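Local coordinates for UPF0141 protein yjdB (Campylobacter jejuni subsp. jejuni HB93-13, PDB 4TN0) that probably transfers phosphoethanolamine to cell-envelope acceptors in the periplasm, a zinc-dependent activity required for polymyxin resistance and motility, at residues A[191-194]-A[195-199]; A[36-39]-A[40-43]. All coordinates share one frame; numbering follows the deposited sequence.

Contact 1: A[191-194]-A[195-199]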
loop_
_atom_site.group_PDB
_atom_site.type_symbol
_atom_site.label_atom_id
_atom_site.label_comp_id
_atom_site.label_asym_id
_atom_site.label_seq_id
_atom_site.Cartn_x
_atom_site.Cartn_y
_atom_site.Cartn_z
ATOM N N ASN A 191 -19.129 10.048 -3.879
ATOM C CA ASN A 191 -18.562 10.351 -5.183
ATOM C C ASN A 191 -17.162 10.928 -5.024
ATOM O O ASN A 191 -16.222 10.496 -5.682
ATOM C CB ASN A 191 -19.430 11.347 -5.962
ATOM C CG ASN A 191 -20.723 10.743 -6.498
ATOM O OD1 ASN A 191 -20.852 9.529 -6.648
ATOM N ND2 ASN A 191 -21.676 11.613 -6.825
ATOM N N THR A 192 -17.029 11.884 -4.114
ATOM C CA THR A 192 -15.751 12.541 -3.875
ATOM C C THR A 192 -14.704 11.539 -3.426
ATOM O O THR A 192 -13.555 11.581 -3.865
ATOM C CB THR A 192 -15.892 13.639 -2.816
ATOM O OG1 THR A 192 -17.112 14.358 -3.045
ATOM C CG2 THR A 192 -14.711 14.586 -2.850
ATOM N N TYR A 193 -15.124 10.633 -2.547
ATOM C CA TYR A 193 -14.246 9.611 -2.000
ATOM C C TYR A 193 -13.797 8.666 -3.110
ATOM O O TYR A 193 -12.619 8.284 -3.162
ATOM C CB TYR A 193 -14.942 8.848 -0.846
ATOM C CG TYR A 193 -14.073 7.768 -0.219
ATOM C CD1 TYR A 193 -13.040 8.102 0.654
ATOM C CD2 TYR A 193 -14.293 6.416 -0.496
ATOM C CE1 TYR A 193 -12.222 7.123 1.220
ATOM C CE2 TYR A 193 -13.493 5.426 0.079
ATOM C CZ TYR A 193 -12.465 5.790 0.936
ATOM O OH TYR A 193 -11.672 4.827 1.504
ATOM N N ASP A 194 -14.736 8.301 -3.982
ATOM C CA ASP A 194 -14.473 7.403 -5.101
ATOM C C ASP A 194 -13.546 8.010 -6.163
ATOM O O ASP A 194 -12.712 7.304 -6.772
ATOM C CB ASP A 194 -15.784 6.980 -5.743
ATOM C CG ASP A 194 -16.522 5.963 -4.909
ATOM O OD1 ASP A 194 -15.920 5.461 -3.938
ATOM O OD2 ASP A 194 -17.675 5.628 -5.236
ATOM N N ASN A 195 -13.687 9.315 -6.379
ATOM C CA ASN A 195 -12.766 10.027 -7.259
ATOM C C ASN A 195 -11.333 9.880 -6.781
ATOM O O ASN A 195 -10.434 9.692 -7.594
ATOM C CB ASN A 195 -13.109 11.514 -7.345
ATOM C CG ASN A 195 -14.342 11.785 -8.158
ATOM O OD1 ASN A 195 -14.782 10.951 -8.947
ATOM N ND2 ASN A 195 -14.922 12.965 -7.958
ATOM N N THR A 196 -11.118 9.977 -5.469
ATOM C CA THR A 196 -9.774 9.849 -4.926
ATOM C C THR A 196 -9.228 8.451 -5.192
ATOM O O THR A 196 -8.036 8.280 -5.413
ATOM C CB THR A 196 -9.717 10.123 -3.402
ATOM O OG1 THR A 196 -10.362 9.056 -2.679
ATOM C CG2 THR A 196 -10.388 11.399 -3.084
ATOM N N LEU A 197 -10.110 7.455 -5.172
ATOM C CA LEU A 197 -9.716 6.074 -5.456
ATOM C C LEU A 197 -9.344 5.910 -6.936
ATOM O O LEU A 197 -8.378 5.213 -7.277
ATOM C CB LEU A 197 -10.849 5.114 -5.083
ATOM C CG LEU A 197 -11.233 4.982 -3.594
ATOM C CD1 LEU A 197 -12.388 4.023 -3.395
ATOM C CD2 LEU A 197 -10.040 4.541 -2.743
ATOM N N LEU A 198 -10.133 6.549 -7.799
ATOM C CA LEU A 198 -9.928 6.557 -9.241
ATOM C C LEU A 198 -8.572 7.153 -9.579
ATOM O O LEU A 198 -7.802 6.590 -10.358
ATOM C CB LEU A 198 -11.037 7.349 -9.929
ATOM C CG LEU A 198 -11.105 7.287 -11.450
ATOM C CD1 LEU A 198 -11.396 5.856 -11.887
ATOM C CD2 LEU A 198 -12.208 8.223 -11.929
ATOM N N TYR A 199 -8.271 8.284 -8.961
ATOM C CA TYR A 199 -6.993 8.938 -9.188
ATOM C C TYR A 199 -5.846 8.038 -8.748
ATOM O O TYR A 199 -4.873 7.869 -9.468
ATOM C CB TYR A 199 -6.944 10.264 -8.435
ATOM C CG TYR A 199 -5.673 11.072 -8.622
ATOM C CD1 TYR A 199 -5.158 11.313 -9.888
ATOM C CD2 TYR A 199 -5.030 11.647 -7.534
ATOM C CE1 TYR A 199 -4.018 12.086 -10.062
ATOM C CE2 TYR A 199 -3.888 12.412 -7.691
ATOM C CZ TYR A 199 -3.389 12.637 -8.959
ATOM O OH TYR A 199 -2.262 13.403 -9.117
#

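Contact 2: A[36-39]-A[40-43]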
loop_
_atom_site.group_PDB
_atom_site.type_symbol
_atom_site.label_atom_id
_atom_site.label_comp_id
_atom_site.label_asym_id
_atom_site.label_seq_id
_atom_site.Cartn_x
_atom_site.Cartn_y
_atom_site.Cartn_z
ATOM N N GLY A 36 -13.339 -5.468 -6.616
ATOM C CA GLY A 36 -13.875 -6.398 -5.641
ATOM C C GLY A 36 -15.386 -6.458 -5.661
ATOM O O GLY A 36 -15.993 -7.063 -4.782
ATOM N N GLY A 37 -16.004 -5.831 -6.657
ATOM C CA GLY A 37 -17.446 -5.917 -6.772
ATOM C C GLY A 37 -18.244 -4.707 -6.317
ATOM O O GLY A 37 -19.458 -4.808 -6.103
ATOM N N TYR A 38 -17.571 -3.575 -6.128
ATOM C CA TYR A 38 -18.276 -2.311 -5.909
ATOM C C TYR A 38 -18.908 -1.869 -7.229
ATOM O O TYR A 38 -18.246 -1.837 -8.259
ATOM C CB TYR A 38 -17.310 -1.253 -5.361
ATOM C CG TYR A 38 -17.881 0.121 -5.066
ATOM C CD1 TYR A 38 -18.872 0.311 -4.104
ATOM C CD2 TYR A 38 -17.378 1.241 -5.715
ATOM C CE1 TYR A 38 -19.370 1.590 -3.827
ATOM C CE2 TYR A 38 -17.858 2.504 -5.445
ATOM C CZ TYR A 38 -18.850 2.683 -4.507
ATOM O OH TYR A 38 -19.298 3.971 -4.275
ATOM N N THR A 39 -20.183 -1.515 -7.210
ATOM C CA THR A 39 -20.875 -1.261 -8.466
ATOM C C THR A 39 -21.335 0.196 -8.731
ATOM O O THR A 39 -21.538 0.573 -9.883
ATOM C CB THR A 39 -22.087 -2.183 -8.546
ATOM O OG1 THR A 39 -22.798 -2.086 -7.313
ATOM C CG2 THR A 39 -21.639 -3.612 -8.681
ATOM N N LYS A 40 -21.429 1.019 -7.688
ATOM C CA LYS A 40 -21.927 2.388 -7.818
ATOM C C LYS A 40 -21.042 3.178 -8.771
ATOM O O LYS A 40 -21.532 3.748 -9.735
ATOM C CB LYS A 40 -21.987 3.075 -6.453
ATOM C CG LYS A 40 -22.335 4.575 -6.465
ATOM C CD LYS A 40 -23.808 4.835 -6.162
ATOM C CE LYS A 40 -24.146 6.333 -6.256
ATOM N NZ LYS A 40 -23.310 7.205 -5.359
ATOM N N ASN A 41 -19.743 3.221 -8.496
ATOM C CA ASN A 41 -18.787 3.862 -9.406
ATOM C C ASN A 41 -17.622 2.925 -9.724
ATOM O O ASN A 41 -17.143 2.221 -8.844
ATOM C CB ASN A 41 -18.261 5.183 -8.818
ATOM C CG ASN A 41 -19.378 6.183 -8.546
ATOM O OD1 ASN A 41 -20.321 6.292 -9.325
ATOM N ND2 ASN A 41 -19.267 6.927 -7.448
ATOM N N ASP A 42 -17.204 2.878 -10.987
ATOM C CA ASP A 42 -16.102 2.001 -11.399
ATOM C C ASP A 42 -14.748 2.597 -11.020
ATOM O O ASP A 42 -14.029 3.135 -11.874
ATOM C CB ASP A 42 -16.136 1.727 -12.905
ATOM C CG ASP A 42 -15.081 0.717 -13.335
ATOM O OD1 ASP A 42 -14.570 -0.019 -12.463
ATOM O OD2 ASP A 42 -14.733 0.676 -14.536
ATOM N N THR A 43 -14.395 2.476 -9.744
ATOM C CA THR A 43 -13.181 3.091 -9.197
ATOM C C THR A 43 -11.881 2.495 -9.746
ATOM O O THR A 43 -10.819 3.122 -9.686
ATOM C CB THR A 43 -13.145 2.967 -7.676
ATOM O OG1 THR A 43 -13.336 1.596 -7.316
ATOM C CG2 THR A 43 -14.237 3.818 -7.048
#

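Contact 1: A[191-194]-A[195-199]
Tyr193 lays one corner of its ring against the isobutyl group of Leu197, one helical turn further on, with CE2 3.9 Å from Leu197 CD1. The two side chains slant across each other, and the ring stands where it does because CG is anti to the backbone N (chi1 -180°). The same methyl lies 3.9 Å from Asp194 OD1, so it touches both an aromatic ring and a carboxylate oxygen. The polar ends turn elsewhere: Tyr193 OH bonds to Thr27 O, and Asp194 to Asn32 through OD1 and Tyr38 through OD2.

Along the backbone, Asn195 N donates to Asn191 O at 2.9 Å, while Leu198 N reaches Asp194 O at the same length. Between them the bond from Leu197 N to Tyr193 O is weak, at 3.3 Å. Thr196 OG1 also folds back to Tyr193 O, an i to i+3 pair so short that its exact geometry is doubtful. Threonine suits this buried place because OG1 bonds to Ser156 OG while CG2 rests 3.3 Å from Thr192 O. The i to i+4 backbone pattern is that of a buried part of helix 186-211 in an alkaline phosphatase-like fold, with the Tyr193 side chain about 10 Å from the bound zinc ion.

Contact 2: A[36-39]-A[40-43]
The long loop between strands 18-24 and 53-59 of the alkaline phosphatase-like domain doubles back here, and Tyr38 fills the inside of the bend. Its ring, carried away from the backbone N by an anti first torsion (chi1 -180°), lies under the turn, with the amide N of Lys40 4.2 Å above the ring plane and over its centre. Lys40 runs beside the tyrosine and points the same way: its CB is 3.7 Å from Tyr38 CZ and 3.6 Å from Tyr38 OH. CB and CG of the lysine thus pack on the phenol end, while the ammonium continues past it to a long, weak ion pair with Glu187.

On another part of the ring, Tyr38 CD2 comes within 3.3 Å of Asn41 O, and Thr43 CG2 approaches CE2 obliquely at 4.2 Å. A large flat residue suits the place because one ring can meet the peptide backbone, a lysine chain and a threonine methyl together. No hydrogen bond joins the two halves of the bend, 36-39 and 40-43.

Further along, Asp42 is the centre of an inverse gamma turn, in which Thr43 N makes a weak bond of 2.9 Å to Asn41 O, the same oxygen that rests near the ring. The turn is held from outside too: Asp42 OD1 forms a salt bridge with Lys48, and Thr43 OG1 is bonded to Asn32 O and Ser34 N. Before the tyrosine, Gly37 adopts a positive phi of 103°, where a side chain would press on the preceding carbonyl oxygen. Tyr38 OH and Asn41 ND2 both bond to Asp194 OD2, with Tyr38 also packed on Ile190 of helix 186-211.

How the contacts relate
Contact 2 comes first along the chain, as a bend in the loop leaving strand 18-24, and it closes before contact 1 opens some 150 residues later within helix 186-211. The two therefore lie in series, neither nested nor crossed, and each joins only neighbouring residues. In space the centres of contact 1 and contact 2 are about 11 Å apart, and the two touch. Asp194 OD2 is the common point, making a probable hydrogen bond of 2.5 Å to Tyr38 OH and another to Asn41 ND2, while Leu198 CD1 packs on Thr43 O. The loop after strand 18-24 is thus fastened to the helix that precedes strand 218-224, which lies next to strand 18-24 in the sheet.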